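Local coordinates for UPF0141 protein yjdB (Campylobacter jejuni subsp. jejuni HB93-13, PDB 4TN0), which is the periplasmic domain of the phosphoethanolamine transferase EptC, which is required for polymyxin resistance and motility and probably transfers phosphoethanolamine through a zinc-bound phosphothreonine, at residues Y33-Y38 with V52-N57; D42-T47 with Y199-L204; M72-K77 with E85-A90. One frame throughout, in Å; residues are numbered along the deposited sequence.

Contact 1. Residues Y33-Y38 with V52-N57; sequences YSLGGY and VVFFDN
Phe54 carries CG anti to its backbone N (chi1 176°), which sends the ring out from strand 53-59 to the compact turn of the loop 33-38. On the facing side Leu35 has CG anti to its carbonyl carbon (chi1 -83°), and Tyr33 adopts the same arrangement. The turn's backbone puts Leu35 CB over one face of the Phe54 ring, 4.1 Å from its centroid (CH-pi), while chi1 sends the branched end to Val52: Leu35 CD1 meets Val52 CG2 at 3.8 Å, the side chains crossing at about a right angle. Val52 CG2, lodged between its own backbone N and carbonyl carbon, is the methyl that does the touching. Farther round the Phe54 ring, CZ rests 3.8 Å from Tyr33 CB. The Tyr33 and Phe54 planes are nearly parallel, 14° apart, but with centroids separated by 5.9 Å the rings have slid past each other and barely overlap. Gly36 has no side chain, so its backbone comes right up to the ring, CA lying 3.5 Å from Phe54 CE2. The carbonyl Leu35 O lies 3.7 Å from Phe54 CD2. The turn that presents these groups is held by its own backbone: Tyr33 O accepts from both Gly36 N and Tyr38 N, and Ser34 O from Gly37 N. The contact lies on the central sheet of an alkaline phosphatase-like fold, with the Tyr33 side chain about 13 Å from the bound zinc. Strand 53-59 pairs antiparallel with strand 252-259, whose Pro254 touches Tyr33 and Phe54 and whose Ile256 touches Leu35 and Val52. Helix 186-211 adds Leu197 against Tyr33 and Ile208 against Val52, while Tyr33 OH hydrogen-bonds Tyr223 OH on strand 218-224.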
loop_
_atom_site.group_PDB
_atom_site.type_symbol
_atom_site.label_atom_id
_atom_site.label_comp_id
_atom_site.label_asym_id
_atom_site.label_seq_id
_atom_site.Cartn_x
_atom_site.Cartn_y
_atom_site.Cartn_z
ATOM N N TYR A 33 8.293 -0.288 -11.863
ATOM C CA TYR A 33 7.105 0.488 -12.172
ATOM C C TYR A 33 7.372 1.374 -13.398
ATOM O O TYR A 33 8.351 2.125 -13.443
ATOM C CB TYR A 33 6.665 1.296 -10.939
ATOM C CG TYR A 33 5.788 0.462 -10.037
ATOM C CD1 TYR A 33 6.298 -0.660 -9.389
ATOM C CD2 TYR A 33 4.430 0.765 -9.866
ATOM C CE1 TYR A 33 5.492 -1.458 -8.590
ATOM C CE2 TYR A 33 3.610 -0.022 -9.060
ATOM C CZ TYR A 33 4.151 -1.143 -8.435
ATOM O OH TYR A 33 3.370 -1.939 -7.638
ATOM N N SER A 34 6.567 1.192 -14.440
ATOM C CA SER A 34 6.714 2.006 -15.643
ATOM C C SER A 34 6.268 3.455 -15.383
ATOM O O SER A 34 6.712 4.378 -16.066
ATOM C CB SER A 34 5.950 1.385 -16.816
ATOM O OG SER A 34 4.589 1.136 -16.483
ATOM N N LEU A 35 5.404 3.646 -14.386
ATOM C CA LEU A 35 5.027 4.980 -13.896
ATOM C C LEU A 35 6.250 5.773 -13.456
ATOM O O LEU A 35 6.219 7.004 -13.385
ATOM C CB LEU A 35 4.028 4.869 -12.729
ATOM C CG LEU A 35 2.542 4.681 -13.082
ATOM C CD1 LEU A 35 1.730 4.118 -11.908
ATOM C CD2 LEU A 35 1.907 5.964 -13.591
ATOM N N GLY A 36 7.322 5.058 -13.131
ATOM C CA GLY A 36 8.538 5.686 -12.651
ATOM C C GLY A 36 9.684 5.561 -13.631
ATOM O O GLY A 36 10.820 5.886 -13.298
ATOM N N GLY A 37 9.399 5.089 -14.840
ATOM C CA GLY A 37 10.440 5.018 -15.845
ATOM C C GLY A 37 11.044 3.650 -16.113
ATOM O O GLY A 37 12.117 3.553 -16.720
ATOM N N TYR A 38 10.388 2.596 -15.634
ATOM C CA TYR A 38 10.765 1.237 -16.026
ATOM C C TYR A 38 10.335 1.011 -17.476
ATOM O O TYR A 38 9.197 1.281 -17.840
ATOM C CB TYR A 38 10.124 0.214 -15.080
ATOM C CG TYR A 38 10.420 -1.250 -15.339
ATOM C CD1 TYR A 38 11.714 -1.762 -15.257
ATOM C CD2 TYR A 38 9.384 -2.135 -15.607
ATOM C CE1 TYR A 38 11.966 -3.122 -15.474
ATOM C CE2 TYR A 38 9.621 -3.477 -15.817
ATOM C CZ TYR A 38 10.904 -3.972 -15.753
ATOM O OH TYR A 38 11.089 -5.326 -15.973
ATOM N N VAL A 52 -2.848 8.635 -12.406
ATOM C CA VAL A 52 -2.528 8.531 -10.992
ATOM C C VAL A 52 -1.212 9.237 -10.684
ATOM O O VAL A 52 -0.385 9.419 -11.578
ATOM C CB VAL A 52 -2.452 7.054 -10.558
ATOM C CG1 VAL A 52 -3.777 6.359 -10.825
ATOM C CG2 VAL A 52 -1.317 6.323 -11.283
ATOM N N VAL A 53 -1.030 9.659 -9.431
ATOM C CA VAL A 53 0.236 10.252 -8.997
ATOM C C VAL A 53 1.159 9.160 -8.455
ATOM O O VAL A 53 0.744 8.350 -7.620
ATOM C CB VAL A 53 0.032 11.336 -7.910
ATOM C CG1 VAL A 53 1.363 11.851 -7.412
ATOM C CG2 VAL A 53 -0.794 12.483 -8.446
ATOM N N PHE A 54 2.404 9.146 -8.933
ATOM C CA PHE A 54 3.383 8.145 -8.524
ATOM C C PHE A 54 4.579 8.743 -7.795
ATOM O O PHE A 54 5.342 9.529 -8.364
ATOM C CB PHE A 54 3.864 7.351 -9.742
ATOM C CG PHE A 54 4.956 6.358 -9.433
ATOM C CD1 PHE A 54 4.660 5.124 -8.875
ATOM C CD2 PHE A 54 6.272 6.659 -9.708
ATOM C CE1 PHE A 54 5.668 4.205 -8.603
ATOM C CE2 PHE A 54 7.282 5.750 -9.428
ATOM C CZ PHE A 54 6.977 4.523 -8.875
ATOM N N PHE A 55 4.759 8.319 -6.550
ATOM C CA PHE A 55 5.886 8.740 -5.739
ATOM C C PHE A 55 7.144 7.955 -6.114
ATOM O O PHE A 55 7.249 6.752 -5.857
ATOM C CB PHE A 55 5.543 8.547 -4.270
ATOM C CG PHE A 55 4.423 9.422 -3.805
ATOM C CD1 PHE A 55 3.111 9.106 -4.110
ATOM C CD2 PHE A 55 4.680 10.577 -3.081
ATOM C CE1 PHE A 55 2.076 9.919 -3.695
ATOM C CE2 PHE A 55 3.647 11.385 -2.666
ATOM C CZ PHE A 55 2.350 11.054 -2.971
ATOM N N ASP A 56 8.112 8.635 -6.713
ATOM C CA ASP A 56 9.241 7.910 -7.273
ATOM C C ASP A 56 10.411 7.803 -6.313
ATOM O O ASP A 56 11.434 7.238 -6.656
ATOM C CB ASP A 56 9.692 8.561 -8.585
ATOM C CG ASP A 56 9.804 10.062 -8.481
ATOM O OD1 ASP A 56 10.743 10.542 -7.803
ATOM O OD2 ASP A 56 8.937 10.758 -9.068
ATOM N N ASN A 57 10.245 8.317 -5.102
ATOM C CA ASN A 57 11.319 8.309 -4.114
ATOM C C ASN A 57 10.822 7.891 -2.724
ATOM O O ASN A 57 11.153 8.492 -1.718
ATOM C CB ASN A 57 11.968 9.693 -4.066
ATOM C CG ASN A 57 13.326 9.682 -3.380
ATOM O OD1 ASN A 57 13.969 8.636 -3.254
ATOM N ND2 ASN A 57 13.768 10.852 -2.929
#

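Contact 2. Residues D42-T47 with Y199-L204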
loop_
_atom_site.group_PDB
_atom_site.type_symbol
_atom_site.label_atom_id
_atom_site.label_comp_id
_atom_site.label_asym_id
_atom_site.label_seq_id
_atom_site.Cartn_x
_atom_site.Cartn_y
_atom_site.Cartn_z
ATOM N N ASP A 42 5.654 -2.581 -19.656
ATOM C CA ASP A 42 4.770 -1.507 -19.188
ATOM C C ASP A 42 3.839 -1.997 -18.082
ATOM O O ASP A 42 2.648 -2.249 -18.318
ATOM C CB ASP A 42 3.939 -0.925 -20.335
ATOM C CG ASP A 42 3.110 0.276 -19.900
ATOM O OD1 ASP A 42 3.425 0.867 -18.845
ATOM O OD2 ASP A 42 2.122 0.614 -20.590
ATOM N N THR A 43 4.379 -2.108 -16.872
ATOM C CA THR A 43 3.652 -2.670 -15.729
ATOM C C THR A 43 2.469 -1.816 -15.264
ATOM O O THR A 43 1.557 -2.304 -14.591
ATOM C CB THR A 43 4.582 -2.869 -14.536
ATOM O OG1 THR A 43 5.262 -1.640 -14.267
ATOM C CG2 THR A 43 5.597 -3.963 -14.830
ATOM N N ASN A 44 2.505 -0.532 -15.591
ATOM C CA ASN A 44 1.472 0.385 -15.132
ATOM C C ASN A 44 0.510 0.836 -16.228
ATOM O O ASN A 44 0.052 1.974 -16.241
ATOM C CB ASN A 44 2.140 1.578 -14.479
ATOM C CG ASN A 44 2.991 1.177 -13.303
ATOM O OD1 ASN A 44 4.175 1.494 -13.239
ATOM N ND2 ASN A 44 2.384 0.491 -12.349
ATOM N N PHE A 45 0.235 -0.077 -17.153
ATOM C CA PHE A 45 -0.673 0.129 -18.276
ATOM C C PHE A 45 -2.066 0.654 -17.885
ATOM O O PHE A 45 -2.627 1.501 -18.577
ATOM C CB PHE A 45 -0.814 -1.186 -19.024
ATOM C CG PHE A 45 -1.777 -1.142 -20.161
ATOM C CD1 PHE A 45 -1.392 -0.617 -21.385
ATOM C CD2 PHE A 45 -3.065 -1.638 -20.017
ATOM C CE1 PHE A 45 -2.273 -0.587 -22.449
ATOM C CE2 PHE A 45 -3.957 -1.604 -21.076
ATOM C CZ PHE A 45 -3.557 -1.075 -22.295
ATOM N N TYR A 46 -2.621 0.163 -16.781
ATOM C CA TYR A 46 -3.991 0.518 -16.420
ATOM C C TYR A 46 -4.150 1.835 -15.654
ATOM O O TYR A 46 -4.984 2.667 -16.028
ATOM C CB TYR A 46 -4.609 -0.619 -15.620
ATOM C CG TYR A 46 -4.751 -1.865 -16.442
ATOM C CD1 TYR A 46 -3.763 -2.841 -16.435
ATOM C CD2 TYR A 46 -5.859 -2.053 -17.261
ATOM C CE1 TYR A 46 -3.886 -3.982 -17.206
ATOM C CE2 TYR A 46 -5.997 -3.198 -18.037
ATOM C CZ TYR A 46 -5.008 -4.159 -18.009
ATOM O OH TYR A 46 -5.132 -5.297 -18.780
ATOM N N THR A 47 -3.382 2.023 -14.583
ATOM C CA THR A 47 -3.495 3.253 -13.799
ATOM C C THR A 47 -2.841 4.439 -14.523
ATOM O O THR A 47 -3.045 5.589 -14.127
ATOM C CB THR A 47 -2.918 3.109 -12.359
ATOM O OG1 THR A 47 -1.566 2.662 -12.405
ATOM C CG2 THR A 47 -3.732 2.117 -11.552
ATOM N N TYR A 199 -1.120 -7.147 -12.845
ATOM C CA TYR A 199 -2.378 -7.575 -12.254
ATOM C C TYR A 199 -2.770 -6.654 -11.107
ATOM O O TYR A 199 -3.908 -6.218 -11.018
ATOM C CB TYR A 199 -2.261 -9.014 -11.762
ATOM C CG TYR A 199 -3.524 -9.601 -11.159
ATOM C CD1 TYR A 199 -4.743 -9.501 -11.815
ATOM C CD2 TYR A 199 -3.478 -10.309 -9.967
ATOM C CE1 TYR A 199 -5.890 -10.073 -11.282
ATOM C CE2 TYR A 199 -4.616 -10.877 -9.420
ATOM C CZ TYR A 199 -5.820 -10.763 -10.085
ATOM O OH TYR A 199 -6.947 -11.333 -9.549
ATOM N N THR A 200 -1.809 -6.327 -10.253
ATOM C CA THR A 200 -2.049 -5.375 -9.178
ATOM C C THR A 200 -2.416 -4.010 -9.759
ATOM O O THR A 200 -3.313 -3.344 -9.246
ATOM C CB THR A 200 -0.832 -5.248 -8.246
ATOM O OG1 THR A 200 -0.721 -6.444 -7.469
ATOM C CG2 THR A 200 -1.000 -4.069 -7.292
ATOM N N ASP A 201 -1.753 -3.600 -10.836
ATOM C CA ASP A 201 -2.081 -2.323 -11.459
ATOM C C ASP A 201 -3.551 -2.297 -11.941
ATOM O O ASP A 201 -4.289 -1.342 -11.670
ATOM C CB ASP A 201 -1.128 -2.038 -12.613
ATOM C CG ASP A 201 -1.121 -0.568 -13.015
ATOM O OD1 ASP A 201 -0.434 0.232 -12.343
ATOM O OD2 ASP A 201 -1.778 -0.212 -14.014
ATOM N N TYR A 202 -3.977 -3.364 -12.614
ATOM C CA TYR A 202 -5.353 -3.491 -13.098
ATOM C C TYR A 202 -6.361 -3.379 -11.967
ATOM O O TYR A 202 -7.365 -2.669 -12.076
ATOM C CB TYR A 202 -5.531 -4.826 -13.835
ATOM C CG TYR A 202 -6.969 -5.283 -14.037
ATOM C CD1 TYR A 202 -7.554 -6.204 -13.174
ATOM C CD2 TYR A 202 -7.730 -4.811 -15.101
ATOM C CE1 TYR A 202 -8.859 -6.625 -13.355
ATOM C CE2 TYR A 202 -9.036 -5.221 -15.286
ATOM C CZ TYR A 202 -9.598 -6.129 -14.415
ATOM O OH TYR A 202 -10.900 -6.558 -14.614
ATOM N N LEU A 203 -6.095 -4.094 -10.882
ATOM C CA LEU A 203 -6.978 -4.083 -9.728
ATOM C C LEU A 203 -7.082 -2.685 -9.127
ATOM O O LEU A 203 -8.134 -2.299 -8.592
ATOM C CB LEU A 203 -6.490 -5.066 -8.686
ATOM C CG LEU A 203 -6.638 -6.538 -9.033
ATOM C CD1 LEU A 203 -6.250 -7.341 -7.827
ATOM C CD2 LEU A 203 -8.068 -6.880 -9.489
ATOM N N LEU A 204 -5.985 -1.935 -9.181
ATOM C CA LEU A 204 -6.040 -0.547 -8.737
ATOM C C LEU A 204 -7.008 0.245 -9.599
ATOM O O LEU A 204 -7.873 0.936 -9.070
ATOM C CB LEU A 204 -4.647 0.102 -8.744
ATOM C CG LEU A 204 -3.833 0.052 -7.445
ATOM C CD1 LEU A 204 -3.737 -1.325 -6.832
ATOM C CD2 LEU A 204 -2.460 0.707 -7.622
#
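Asp201 leaves helix 186-211 with CG anti to its backbone N and drives its carboxylate into the loop 42-47. Its CB comes first, 3.3 Å from Thr43 O. Beyond CG the two oxygens divide the work. OD1 is gripped twice from above the carboxylate plane: Asn44 ND2 donates to Asp201 OD1 over 2.8 Å in a fairly straight bond (164°), and Thr47 OG1 donates to the same OD1 over 2.7 Å. OD2 takes backbone groups, a straight bond from Thr47 N to Asp201 OD2 (2.8 Å, 167°) and a weak, bent one from Tyr46 N. A type I beta turn from Asp42 to Phe45, followed by helical backbone angles at 45-47, points these amides at the acid. The loop is thus fastened to the long helix 186-211, which packs beside the central sheet of the alkaline phosphatase-like fold. Several N-H and O-H donors round a buried carboxylate probably stabilise its charged form. Asn44 spends its other end, OD1, on Leu35 N, which fixes the amide flip. Next to the acid, Tyr202 CB sits over one face of the Tyr46 ring, 3.9 Å from its centroid. The rings form a T-shaped pair, planes 76° apart, with the edge of Tyr202 toward the Tyr46 face. Phe45 CD2 covers the opposite face, and Thr47 CG2 rests 3.6 Å from Leu204 CB.

Contact 3. Residues M72-K77 with E85-A90; sequences MFSISK and EFQENA
An ST turn just after helix 68-73 meets the N-terminal cap of helix 90-96. Ser74 OG lies anti to its own backbone N and accepts from Ser76 N at 2.9 Å, closing the turn. The same hydroxyl donates to Glu85 OE2 over only 2.5 Å, a very short bond. Ser76 OG, beside its backbone N, donates to Glu85 OE1 at 2.9 Å. Both carboxylate oxygens use their syn lone pairs, so the acid straddles the two serines and its rotation is fixed. Glu85 reaches them with CG in the crowded position between backbone N and carbonyl carbon (chi1 86°) and an extended chain beyond. Two hydroxyl donors would be expected to help hold the carboxylate in its charged form. Gln87 leaves its backbone in the same crowded manner and crosses Ile75 at about a right angle, NE2 coming tightly to 3.2 Å from Ile75 CG2. Helix 68-73 starts three residues after Thr65, the phosphothreonine of the zinc site in this alkaline phosphatase-like domain, and Cys71 within it is disulfide-linked to Cys61. Asn89 holds the N-cap position of helix 90-96: its OD1 caps Met91 N, and Asp92 OD2 in turn accepts from Asn89 N. Just past the cap, Ala90 N donates to Phe73 O at 2.9 Å, straight at the donor (172°) and nearly along the C=O axis (163°). Asn89 CB presses against that carbonyl, 3.2 Å from Phe73 O, and also lies near Phe73 CB. The Phe73 ring turns to Trp103 and to Leu22 and Val24 of strand 18-24, whereas Ile75 and Ala90 both touch Phe282 of helix 281-288.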
loop_
_atom_site.group_PDB
_atom_site.type_symbol
_atom_site.label_atom_id
_atom_site.label_comp_id
_atom_site.label_asym_id
_atom_site.label_seq_id
_atom_site.Cartn_x
_atom_site.Cartn_y
_atom_site.Cartn_z
ATOM N N MET A 72 4.545 0.808 9.569
ATOM C CA MET A 72 3.972 1.855 8.718
ATOM C C MET A 72 2.679 2.404 9.366
ATOM O O MET A 72 2.342 3.563 9.184
ATOM C CB MET A 72 3.711 1.349 7.276
ATOM C CG MET A 72 2.445 0.523 7.059
ATOM S SD MET A 72 2.067 0.182 5.301
ATOM C CE MET A 72 3.168 -1.202 4.917
ATOM N N PHE A 73 1.977 1.559 10.118
ATOM C CA PHE A 73 0.729 1.934 10.767
ATOM C C PHE A 73 0.963 2.482 12.187
ATOM O O PHE A 73 0.050 3.039 12.824
ATOM C CB PHE A 73 -0.220 0.736 10.827
ATOM C CG PHE A 73 -1.015 0.507 9.567
ATOM C CD1 PHE A 73 -0.587 -0.413 8.609
ATOM C CD2 PHE A 73 -2.195 1.204 9.336
ATOM C CE1 PHE A 73 -1.324 -0.631 7.446
ATOM C CE2 PHE A 73 -2.933 0.994 8.179
ATOM C CZ PHE A 73 -2.501 0.071 7.234
ATOM N N SER A 74 2.185 2.309 12.683
ATOM C CA SER A 74 2.519 2.772 14.018
ATOM C C SER A 74 2.867 4.265 14.016
ATOM O O SER A 74 3.182 4.839 12.968
ATOM C CB SER A 74 3.673 1.958 14.595
ATOM O OG SER A 74 4.311 2.643 15.665
ATOM N N ILE A 75 2.749 4.889 15.187
ATOM C CA ILE A 75 3.173 6.273 15.382
ATOM C C ILE A 75 4.695 6.391 15.251
ATOM O O ILE A 75 5.213 7.447 14.868
ATOM C CB ILE A 75 2.706 6.816 16.767
ATOM C CG1 ILE A 75 3.010 8.306 16.911
ATOM C CG2 ILE A 75 3.310 6.011 17.919
ATOM C CD1 ILE A 75 2.289 8.954 18.116
ATOM N N SER A 76 5.410 5.313 15.579
ATOM C CA SER A 76 6.876 5.331 15.490
ATOM C C SER A 76 7.345 5.380 14.044
ATOM O O SER A 76 6.744 4.763 13.149
ATOM C CB SER A 76 7.489 4.121 16.185
ATOM O OG SER A 76 6.810 3.828 17.389
ATOM N N LYS A 77 8.437 6.095 13.818
ATOM C CA LYS A 77 9.034 6.143 12.497
ATOM C C LYS A 77 10.113 5.061 12.428
ATOM O O LYS A 77 10.348 4.370 13.424
ATOM C CB LYS A 77 9.577 7.544 12.226
ATOM C CG LYS A 77 8.466 8.576 12.230
ATOM C CD LYS A 77 8.981 9.992 12.248
ATOM C CE LYS A 77 7.826 10.958 12.423
ATOM N NZ LYS A 77 7.005 10.689 13.663
ATOM N N GLU A 85 7.009 -3.086 20.659
ATOM C CA GLU A 85 5.980 -2.131 21.027
ATOM C C GLU A 85 4.642 -2.813 20.857
ATOM O O GLU A 85 4.489 -3.683 20.004
ATOM C CB GLU A 85 6.078 -0.841 20.209
ATOM C CG GLU A 85 5.374 -0.838 18.873
ATOM C CD GLU A 85 5.597 0.477 18.132
ATOM O OE1 GLU A 85 6.697 1.084 18.285
ATOM O OE2 GLU A 85 4.662 0.898 17.405
ATOM N N PHE A 86 3.710 -2.469 21.738
ATOM C CA PHE A 86 2.403 -3.091 21.770
ATOM C C PHE A 86 1.366 -2.015 22.165
ATOM O O PHE A 86 1.091 -1.788 23.355
ATOM C CB PHE A 86 2.403 -4.267 22.747
ATOM C CG PHE A 86 1.114 -5.045 22.768
ATOM C CD1 PHE A 86 0.494 -5.413 21.574
ATOM C CD2 PHE A 86 0.538 -5.436 23.966
ATOM C CE1 PHE A 86 -0.692 -6.143 21.577
ATOM C CE2 PHE A 86 -0.651 -6.171 23.980
ATOM C CZ PHE A 86 -1.268 -6.521 22.785
ATOM N N GLN A 87 0.824 -1.341 21.157
ATOM C CA GLN A 87 0.049 -0.128 21.365
ATOM C C GLN A 87 -0.889 0.139 20.192
ATOM O O GLN A 87 -0.803 -0.525 19.169
ATOM C CB GLN A 87 0.987 1.059 21.557
ATOM C CG GLN A 87 1.664 1.465 20.265
ATOM C CD GLN A 87 2.897 2.301 20.487
ATOM O OE1 GLN A 87 3.658 2.077 21.433
ATOM N NE2 GLN A 87 3.108 3.271 19.610
ATOM N N GLU A 88 -1.760 1.135 20.333
ATOM C CA GLU A 88 -2.702 1.500 19.274
ATOM C C GLU A 88 -1.964 1.980 18.027
ATOM O O GLU A 88 -0.864 2.514 18.124
ATOM C CB GLU A 88 -3.671 2.601 19.762
ATOM C CG GLU A 88 -4.631 2.178 20.878
ATOM C CD GLU A 88 -5.541 3.311 21.364
ATOM O OE1 GLU A 88 -5.041 4.445 21.564
ATOM O OE2 GLU A 88 -6.753 3.065 21.557
ATOM N N ASN A 89 -2.580 1.820 16.861
ATOM C CA ASN A 89 -1.973 2.281 15.617
ATOM C C ASN A 89 -2.899 3.307 14.981
ATOM O O ASN A 89 -3.925 3.638 15.550
ATOM C CB ASN A 89 -1.698 1.098 14.648
ATOM C CG ASN A 89 -2.980 0.312 14.272
ATOM O OD1 ASN A 89 -3.856 0.828 13.572
ATOM N ND2 ASN A 89 -3.081 -0.934 14.736
ATOM N N ALA A 90 -2.544 3.809 13.805
ATOM C CA ALA A 90 -3.384 4.777 13.102
ATOM C C ALA A 90 -4.846 4.315 12.935
ATOM O O ALA A 90 -5.764 5.121 13.022
ATOM C CB ALA A 90 -2.789 5.087 11.749
#

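Contacts 1 and 2 interlock: along the chain their segments alternate (33-38, 42-47, 52-57, then 199-204), and their centres lie about 12 Å apart. A probable hydrogen bond, Ser34 OG to Asp42 OD1 at 2.6 Å, braces the loop 33-47 internally, while contact 1 packs it on strand 53-59 and contact 2 fastens it to helix 186-211. Contact 3 falls on the opposite side of the chain's centre, about 27 Å from contact 1 and 30 Å from contact 2, centre to centre, nested inside contact 2. Contact 1 lies on the strand before the phosphothreonine Thr65 and contact 3 at the end of the helix after it, their Tyr33 and Phe73 side chains about 13 and 12 Å from the zinc.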